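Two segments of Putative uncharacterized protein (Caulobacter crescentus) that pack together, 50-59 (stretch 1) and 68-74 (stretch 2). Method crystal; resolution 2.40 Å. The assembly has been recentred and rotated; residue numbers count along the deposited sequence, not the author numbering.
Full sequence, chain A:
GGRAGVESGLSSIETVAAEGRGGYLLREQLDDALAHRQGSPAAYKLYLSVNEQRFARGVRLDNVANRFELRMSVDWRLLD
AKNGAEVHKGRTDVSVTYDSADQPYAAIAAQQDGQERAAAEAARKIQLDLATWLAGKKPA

Stretch 1 (50-59) VNEQRFARGV
Stretch 2 (68-74) FELRMSV

This is an antiparallel strand pairing interrupted by a short helix, with two waters filling the gap where the backbones part. Strand 68-74 is extended throughout, with phi from -133° to -111° and psi from 114° to 151°. Helix 52-56 runs against it at 159°, with axes 6.9 Å apart at closest approach.

Val50 pairs with Val74 (CA to CA 4.5 Å) as a non-hydrogen-bonded pair, and Val59 with Glu69 (CA to CA 5.0 Å) as a hydrogen-bonded pair.

At the second pair, Val59 N donates to Glu69 O at 2.8 Å and Glu69 N to Val59 O at 2.7 Å. At the first end, Asn51 N donates to Ser73 O at 3.0 Å. Asn51 (chi1 t) also caps the helix: its OD1 accepts from Arg54 N at 3.2 Å.

The helix lifts its backbone off the strand, so waters take over. Water 1 donates to Asn51 O (2.8 Å) and Arg71 O (3.0 Å) and accepts from Ser73 N (2.8 Å). Water 2 donates to Arg54 O (2.5 Å) and Arg57 O (2.6 Å) and accepts from Arg71 N (2.8 Å).

The CA-to-CB bond of Arg54 (t, t, m, chi4 153°) points toward the strand. Arg54 NH1 donates to Ser73 OG at 2.8 Å; Ser73 is m. The Arg54 guanidinium lies flat on that of Arg71 (t, t, t, chi4 -133°), centres 4.2 Å apart and planes at 6°. Stacking brings like charges close, with Arg54 NH1 3.6 Å from Arg71 NH1.

Phe55 (chi1 t, chi2 69°) is buried. Selenomethionine Met72 (t, t, chi3 -122°) sets CE over the face of the Phe55 ring, 3.9 Å from the ring centroid. Val50 CG1 (chi1 t) lies 3.9 Å from Met72 CE, and Val50 CG2 3.8 Å from Val74 CG1 (chi1 t). Leu70 (t, p) places CD1 3.1 Å from Phe55 O.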

# COMPACT_ATOMS: atom_id res chain seq x y z
N VAL A 50 7.72 2.11 -3.11
CA VAL A 50 6.78 2.62 -4.09
C VAL A 50 7.56 3.38 -5.15
O VAL A 50 8.48 4.14 -4.82
CB VAL A 50 5.66 3.52 -3.46
CG1 VAL A 50 4.66 3.99 -4.53
CG2 VAL A 50 4.91 2.76 -2.35
N ASN A 51 7.15 3.21 -6.43
CA ASN A 51 7.68 3.98 -7.55
C ASN A 51 6.92 5.31 -7.49
O ASN A 51 5.79 5.43 -7.99
CB ASN A 51 7.48 3.22 -8.86
CG ASN A 51 8.08 3.89 -10.06
OD1 ASN A 51 8.24 5.11 -10.12
ND2 ASN A 51 8.43 3.09 -11.04
N GLU A 52 7.48 6.26 -6.75
CA GLU A 52 6.87 7.55 -6.43
C GLU A 52 6.69 8.47 -7.63
O GLU A 52 5.73 9.25 -7.66
CB GLU A 52 7.69 8.26 -5.35
CG GLU A 52 7.65 7.57 -3.99
CD GLU A 52 6.33 7.54 -3.24
OE1 GLU A 52 5.33 8.10 -3.75
OE2 GLU A 52 6.30 6.96 -2.13
N GLN A 53 7.62 8.39 -8.61
CA GLN A 53 7.51 9.21 -9.81
C GLN A 53 6.31 8.75 -10.62
O GLN A 53 5.50 9.60 -11.00
CB GLN A 53 8.81 9.23 -10.63
CG GLN A 53 9.85 10.22 -10.05
CD GLN A 53 10.89 10.71 -11.05
OE1 GLN A 53 10.62 10.94 -12.24
NE2 GLN A 53 12.11 10.96 -10.56
N ARG A 54 6.14 7.41 -10.80
CA ARG A 54 5.01 6.79 -11.52
C ARG A 54 3.68 7.08 -10.81
O ARG A 54 2.66 7.32 -11.45
CB ARG A 54 5.21 5.27 -11.70
CG ARG A 54 4.10 4.55 -12.49
CD ARG A 54 4.39 3.09 -12.69
NE ARG A 54 5.58 2.88 -13.50
CZ ARG A 54 6.37 1.82 -13.43
NH1 ARG A 54 6.10 0.84 -12.57
NH2 ARG A 54 7.44 1.73 -14.21
N PHE A 55 3.70 7.09 -9.48
CA PHE A 55 2.51 7.33 -8.70
C PHE A 55 2.04 8.81 -8.72
O PHE A 55 0.85 9.07 -8.57
CB PHE A 55 2.74 6.87 -7.25
CG PHE A 55 1.50 6.86 -6.40
CD1 PHE A 55 0.49 5.94 -6.63
CD2 PHE A 55 1.35 7.76 -5.35
CE1 PHE A 55 -0.66 5.93 -5.83
CE2 PHE A 55 0.20 7.74 -4.55
CZ PHE A 55 -0.78 6.81 -4.78
N ALA A 56 2.97 9.76 -8.89
CA ALA A 56 2.63 11.18 -8.92
C ALA A 56 2.04 11.60 -10.29
O ALA A 56 1.37 12.64 -10.40
CB ALA A 56 3.87 12.00 -8.61
N ARG A 57 2.33 10.79 -11.34
CA ARG A 57 1.90 10.98 -12.72
C ARG A 57 0.57 10.31 -13.05
O ARG A 57 0.50 9.09 -13.18
CB ARG A 57 2.96 10.42 -13.69
CG ARG A 57 4.13 11.35 -13.98
CD ARG A 57 3.75 12.62 -14.74
NE ARG A 57 2.98 12.37 -15.96
CZ ARG A 57 3.51 12.04 -17.13
NH1 ARG A 57 4.82 11.90 -17.26
NH2 ARG A 57 2.73 11.85 -18.19
N GLY A 58 -0.46 11.12 -13.22
CA GLY A 58 -1.74 10.67 -13.75
C GLY A 58 -1.60 10.78 -15.25
O GLY A 58 -1.19 11.84 -15.75
N VAL A 59 -1.87 9.67 -15.99
CA VAL A 59 -1.73 9.59 -17.44
C VAL A 59 -3.07 9.79 -18.11
O VAL A 59 -3.96 8.99 -17.90
CB VAL A 59 -1.10 8.25 -17.84
CG1 VAL A 59 -1.00 8.11 -19.35
CG2 VAL A 59 0.25 8.04 -17.17
N PHE A 68 -8.02 10.05 -16.33
CA PHE A 68 -6.61 9.74 -16.13
C PHE A 68 -6.42 8.36 -15.55
O PHE A 68 -7.30 7.89 -14.84
CB PHE A 68 -6.00 10.77 -15.17
CG PHE A 68 -5.73 12.11 -15.80
CD1 PHE A 68 -6.76 13.05 -15.95
CD2 PHE A 68 -4.47 12.44 -16.26
CE1 PHE A 68 -6.51 14.28 -16.56
CE2 PHE A 68 -4.23 13.66 -16.89
CZ PHE A 68 -5.25 14.58 -17.02
N GLU A 69 -5.28 7.72 -15.87
CA GLU A 69 -4.91 6.42 -15.29
C GLU A 69 -3.69 6.61 -14.43
O GLU A 69 -2.72 7.24 -14.83
CB GLU A 69 -4.69 5.31 -16.31
CG GLU A 69 -4.58 3.94 -15.63
CD GLU A 69 -4.43 2.72 -16.51
OE1 GLU A 69 -3.32 2.52 -17.05
OE2 GLU A 69 -5.40 1.93 -16.61
N LEU A 70 -3.76 6.10 -13.22
CA LEU A 70 -2.72 6.21 -12.24
C LEU A 70 -2.28 4.81 -11.83
O LEU A 70 -3.11 3.92 -11.63
CB LEU A 70 -3.32 6.98 -11.08
CG LEU A 70 -2.42 7.36 -9.95
CD1 LEU A 70 -1.76 8.70 -10.22
CD2 LEU A 70 -3.25 7.49 -8.75
N ARG A 71 -0.96 4.60 -11.79
CA ARG A 71 -0.40 3.30 -11.49
C ARG A 71 0.45 3.31 -10.23
O ARG A 71 1.30 4.17 -10.05
CB ARG A 71 0.43 2.80 -12.66
CG ARG A 71 0.76 1.33 -12.55
CD ARG A 71 1.19 0.79 -13.87
NE ARG A 71 1.98 -0.42 -13.71
CZ ARG A 71 3.14 -0.66 -14.31
NH1 ARG A 71 3.66 0.25 -15.13
NH2 ARG A 71 3.78 -1.80 -14.11
N MSE A 72 0.16 2.37 -9.34
CA MSE A 72 0.94 2.22 -8.13
C MSE A 72 1.69 0.89 -8.23
O MSE A 72 1.07 -0.18 -8.21
CB MSE A 72 0.10 2.31 -6.85
CG MSE A 72 0.99 2.17 -5.61
SE MSE A 72 0.04 2.33 -3.99
CE MSE A 72 1.00 3.77 -3.31
N SER A 73 3.02 0.99 -8.31
CA SER A 73 3.94 -0.14 -8.38
C SER A 73 4.72 -0.19 -7.09
O SER A 73 5.33 0.81 -6.69
CB SER A 73 4.88 0.02 -9.57
OG SER A 73 4.11 0.11 -10.75
N VAL A 74 4.65 -1.34 -6.39
CA VAL A 74 5.30 -1.48 -5.09
C VAL A 74 6.07 -2.78 -5.01
O VAL A 74 5.50 -3.85 -5.15
CB VAL A 74 4.29 -1.44 -3.89
CG1 VAL A 74 5.00 -1.08 -2.58
CG2 VAL A 74 3.09 -0.52 -4.16
O HOH W 1 4.00 3.53 -8.88
O HOH W 2 0.77 6.51 -12.84